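Local coordinates for protein transferrin (PDB 6WB6) that binds a single ferric ion together with a carbonate anion and transports iron as a secreted insect transferrin, at residues S3-A11 / F45-P55. Numbering follows the deposited sequence.
Sequences SSYKLCVPA and FVQQRQADFVP
Y5 sets its CB near CE1 of the F53 ring, while its hydroxyl reaches past this contact to the carbonyl of K285. The backbone N of K6 donates to OD2 of D52, on the anti side of the carboxylate, at a modelled distance too short to be taken literally. The long K6 chain bends at chi3 and chi4 (-76° and -50°) to bring NZ back to the syn side of that oxygen, a 3.0 Å NZ–OD2 salt bridge. Lysine suits the place because its methylenes lie over A51 and the Q50 carbonyl before the ammonium meets the acid. Two donors thus grip OD2, and H279 holds OD1, which should fix the carboxylate's rotation. Were D52 an alanine, the K6 amide and ammonium would probably lose their shared acceptor and H279 its mate. K6 O accepts from D52 N at 2.7 Å. F53 N reaches K6 O at 3.1 Å.

L7, its CG anti to the backbone N (chi1 169°), fits a branched aliphatic between ring and proline: CD1 lies over one face of the F53 ring, 3.9 Å from the centroid, a CH-pi contact, and meets CD of P55. C8 N donates to F53 O (3.0 Å), and C8 CB packs on A51 CB at 3.7 Å; the disulfide to C42 ties this strand to helix 39-47.

In this N-terminal transferrin-family half, a single L7–F53 bridge links strand 5-10, paired in parallel with 31-36 on its other edge, to 53-56, outermost in a four-stranded antiparallel sheet; L289 of helix 286-300 touches both Y5 and F53.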
loop_
_atom_site.group_PDB
_atom_site.type_symbol
_atom_site.label_atom_id
_atom_site.label_comp_id
_atom_site.label_asym_id
_atom_site.label_seq_id
_atom_site.Cartn_x
_atom_site.Cartn_y
_atom_site.Cartn_z
ATOM N N SER A 3 -33.864 -17.349 3.950
ATOM C CA SER A 3 -34.713 -16.195 3.666
ATOM C C SER A 3 -34.347 -14.982 4.526
ATOM O O SER A 3 -35.216 -14.303 5.071
ATOM C CB SER A 3 -36.188 -16.527 3.894
ATOM O OG SER A 3 -36.617 -16.075 5.174
ATOM N N SER A 4 -33.061 -14.709 4.658
ATOM C CA SER A 4 -32.614 -13.490 5.304
ATOM C C SER A 4 -31.962 -12.572 4.272
ATOM O O SER A 4 -31.713 -12.961 3.122
ATOM C CB SER A 4 -31.636 -13.809 6.433
ATOM O OG SER A 4 -32.211 -14.661 7.401
ATOM N N TYR A 5 -31.707 -11.333 4.697
ATOM C CA TYR A 5 -30.853 -10.420 3.948
ATOM C C TYR A 5 -29.416 -10.682 4.369
ATOM O O TYR A 5 -29.048 -10.476 5.530
ATOM C CB TYR A 5 -31.221 -8.964 4.191
ATOM C CG TYR A 5 -32.572 -8.545 3.665
ATOM C CD1 TYR A 5 -32.762 -8.218 2.330
ATOM C CD2 TYR A 5 -33.638 -8.434 4.516
ATOM C CE1 TYR A 5 -34.004 -7.794 1.870
ATOM C CE2 TYR A 5 -34.883 -8.026 4.078
ATOM C CZ TYR A 5 -35.058 -7.700 2.756
ATOM O OH TYR A 5 -36.297 -7.286 2.334
ATOM N N LYS A 6 -28.615 -11.163 3.430
ATOM C CA LYS A 6 -27.273 -11.614 3.736
ATOM C C LYS A 6 -26.332 -10.440 3.532
ATOM O O LYS A 6 -26.274 -9.859 2.443
ATOM C CB LYS A 6 -26.906 -12.821 2.870
ATOM C CG LYS A 6 -27.546 -14.109 3.368
ATOM C CD LYS A 6 -27.416 -15.279 2.369
ATOM C CE LYS A 6 -28.399 -15.122 1.213
ATOM N NZ LYS A 6 -29.832 -14.844 1.630
ATOM N N LEU A 7 -25.621 -10.084 4.577
ATOM C CA LEU A 7 -24.677 -8.973 4.542
ATOM C C LEU A 7 -23.279 -9.553 4.473
ATOM O O LEU A 7 -22.870 -10.293 5.376
ATOM C CB LEU A 7 -24.788 -8.087 5.775
ATOM C CG LEU A 7 -23.653 -7.070 5.933
ATOM C CD1 LEU A 7 -23.605 -6.148 4.727
ATOM C CD2 LEU A 7 -23.849 -6.249 7.204
ATOM N N CYS A 8 -22.544 -9.215 3.422
ATOM C CA CYS A 8 -21.182 -9.701 3.342
ATOM C C CYS A 8 -20.298 -8.803 4.182
ATOM O O CYS A 8 -20.570 -7.615 4.355
ATOM C CB CYS A 8 -20.704 -9.771 1.897
ATOM S SG CYS A 8 -19.132 -10.557 1.737
ATOM N N VAL A 9 -19.261 -9.399 4.750
ATOM C CA VAL A 9 -18.460 -8.734 5.770
ATOM C C VAL A 9 -17.063 -9.334 5.673
ATOM O O VAL A 9 -16.915 -10.566 5.653
ATOM C CB VAL A 9 -19.089 -8.912 7.164
ATOM C CG1 VAL A 9 -19.258 -10.382 7.493
ATOM C CG2 VAL A 9 -18.258 -8.256 8.213
ATOM N N PRO A 10 -16.014 -8.526 5.568
ATOM C CA PRO A 10 -14.661 -9.075 5.694
ATOM C C PRO A 10 -14.566 -9.991 6.905
ATOM O O PRO A 10 -15.044 -9.661 7.994
ATOM C CB PRO A 10 -13.789 -7.827 5.837
ATOM C CG PRO A 10 -14.524 -6.821 4.990
ATOM C CD PRO A 10 -15.996 -7.103 5.207
ATOM N N ALA A 11 -13.955 -11.164 6.683
ATOM C CA ALA A 11 -13.824 -12.190 7.710
ATOM C C ALA A 11 -13.325 -11.626 9.035
ATOM O O ALA A 11 -13.802 -12.017 10.106
ATOM C CB ALA A 11 -12.880 -13.287 7.205
ATOM N N PHE A 45 -19.499 -12.516 -4.140
ATOM C CA PHE A 45 -20.539 -13.229 -3.410
ATOM C C PHE A 45 -21.891 -12.571 -3.580
ATOM O O PHE A 45 -22.918 -13.255 -3.517
ATOM C CB PHE A 45 -20.215 -13.300 -1.922
ATOM C CG PHE A 45 -19.082 -14.204 -1.578
ATOM C CD1 PHE A 45 -18.470 -15.003 -2.545
ATOM C CD2 PHE A 45 -18.639 -14.280 -0.270
ATOM C CE1 PHE A 45 -17.436 -15.843 -2.202
ATOM C CE2 PHE A 45 -17.604 -15.107 0.078
ATOM C CZ PHE A 45 -16.994 -15.899 -0.900
ATOM N N VAL A 46 -21.927 -11.249 -3.757
ATOM C CA VAL A 46 -23.209 -10.592 -3.965
ATOM C C VAL A 46 -23.745 -10.945 -5.335
ATOM O O VAL A 46 -24.916 -11.294 -5.491
ATOM C CB VAL A 46 -23.102 -9.065 -3.799
ATOM C CG1 VAL A 46 -24.442 -8.394 -4.206
ATOM C CG2 VAL A 46 -22.738 -8.710 -2.374
ATOM N N GLN A 47 -22.898 -10.839 -6.355
ATOM C CA GLN A 47 -23.326 -11.245 -7.689
ATOM C C GLN A 47 -23.791 -12.697 -7.686
ATOM O O GLN A 47 -24.814 -13.034 -8.288
ATOM C CB GLN A 47 -22.186 -11.063 -8.689
ATOM C CG GLN A 47 -22.571 -11.497 -10.105
ATOM C CD GLN A 47 -23.763 -10.729 -10.618
ATOM O OE1 GLN A 47 -23.891 -9.522 -10.397
ATOM N NE2 GLN A 47 -24.659 -11.424 -11.286
ATOM N N GLN A 48 -23.049 -13.561 -7.004
ATOM C CA GLN A 48 -23.338 -14.988 -6.917
ATOM C C GLN A 48 -24.466 -15.327 -5.952
ATOM O O GLN A 48 -24.770 -16.510 -5.778
ATOM C CB GLN A 48 -22.087 -15.751 -6.474
ATOM C CG GLN A 48 -20.937 -15.784 -7.484
ATOM C CD GLN A 48 -19.618 -16.182 -6.818
ATOM O OE1 GLN A 48 -19.492 -16.129 -5.593
ATOM N NE2 GLN A 48 -18.648 -16.596 -7.610
ATOM N N ARG A 49 -25.055 -14.338 -5.280
ATOM C CA ARG A 49 -26.148 -14.533 -4.333
ATOM C C ARG A 49 -25.773 -15.325 -3.091
ATOM O O ARG A 49 -26.676 -15.796 -2.396
ATOM C CB ARG A 49 -27.353 -15.227 -4.980
ATOM C CG ARG A 49 -28.352 -14.291 -5.649
ATOM C CD ARG A 49 -27.770 -13.586 -6.876
ATOM N NE ARG A 49 -28.779 -12.775 -7.559
ATOM C CZ ARG A 49 -28.536 -11.924 -8.550
ATOM N NH1 ARG A 49 -27.307 -11.738 -9.007
ATOM N NH2 ARG A 49 -29.530 -11.247 -9.082
ATOM N N GLN A 50 -24.482 -15.514 -2.780
ATOM C CA GLN A 50 -24.153 -15.987 -1.434
ATOM C C GLN A 50 -24.274 -14.883 -0.401
ATOM O O GLN A 50 -24.154 -15.145 0.793
ATOM C CB GLN A 50 -22.734 -16.518 -1.334
ATOM C CG GLN A 50 -22.423 -17.738 -2.161
ATOM C CD GLN A 50 -20.942 -18.071 -2.076
ATOM O OE1 GLN A 50 -20.230 -18.081 -3.081
ATOM N NE2 GLN A 50 -20.466 -18.324 -0.868
ATOM N N ALA A 51 -24.421 -13.653 -0.845
ATOM C CA ALA A 51 -24.760 -12.542 0.018
ATOM C C ALA A 51 -25.734 -11.712 -0.773
ATOM O O ALA A 51 -25.892 -11.909 -1.983
ATOM C CB ALA A 51 -23.527 -11.737 0.437
ATOM N N ASP A 52 -26.401 -10.789 -0.094
ATOM C CA ASP A 52 -27.392 -9.957 -0.749
ATOM C C ASP A 52 -26.946 -8.515 -0.896
ATOM O O ASP A 52 -27.382 -7.854 -1.836
ATOM C CB ASP A 52 -28.721 -10.002 0.018
ATOM C CG ASP A 52 -29.282 -11.427 0.107
ATOM O OD1 ASP A 52 -29.414 -12.069 -0.951
ATOM O OD2 ASP A 52 -29.573 -11.892 1.218
ATOM N N PHE A 53 -26.067 -8.026 -0.020
ATOM C CA PHE A 53 -25.593 -6.654 -0.127
ATOM C C PHE A 53 -24.320 -6.479 0.680
ATOM O O PHE A 53 -23.960 -7.303 1.533
ATOM C CB PHE A 53 -26.650 -5.656 0.345
ATOM C CG PHE A 53 -26.905 -5.699 1.843
ATOM C CD1 PHE A 53 -27.365 -6.856 2.456
ATOM C CD2 PHE A 53 -26.701 -4.555 2.625
ATOM C CE1 PHE A 53 -27.620 -6.888 3.843
ATOM C CE2 PHE A 53 -26.946 -4.553 3.992
ATOM C CZ PHE A 53 -27.397 -5.704 4.621
ATOM N N VAL A 54 -23.666 -5.354 0.415
ATOM C CA VAL A 54 -22.384 -5.030 1.016
ATOM C C VAL A 54 -22.161 -3.525 0.901
ATOM O O VAL A 54 -22.586 -2.908 -0.084
ATOM C CB VAL A 54 -21.259 -5.828 0.337
ATOM C CG1 VAL A 54 -21.121 -5.391 -1.134
ATOM C CG2 VAL A 54 -19.970 -5.681 1.107
ATOM N N PRO A 55 -21.535 -2.897 1.888
ATOM C CA PRO A 55 -21.168 -1.485 1.754
ATOM C C PRO A 55 -20.043 -1.288 0.742
ATOM O O PRO A 55 -19.120 -2.096 0.643
ATOM C CB PRO A 55 -20.718 -1.111 3.173
ATOM C CG PRO A 55 -20.248 -2.421 3.747
ATOM C CD PRO A 55 -21.217 -3.416 3.231
#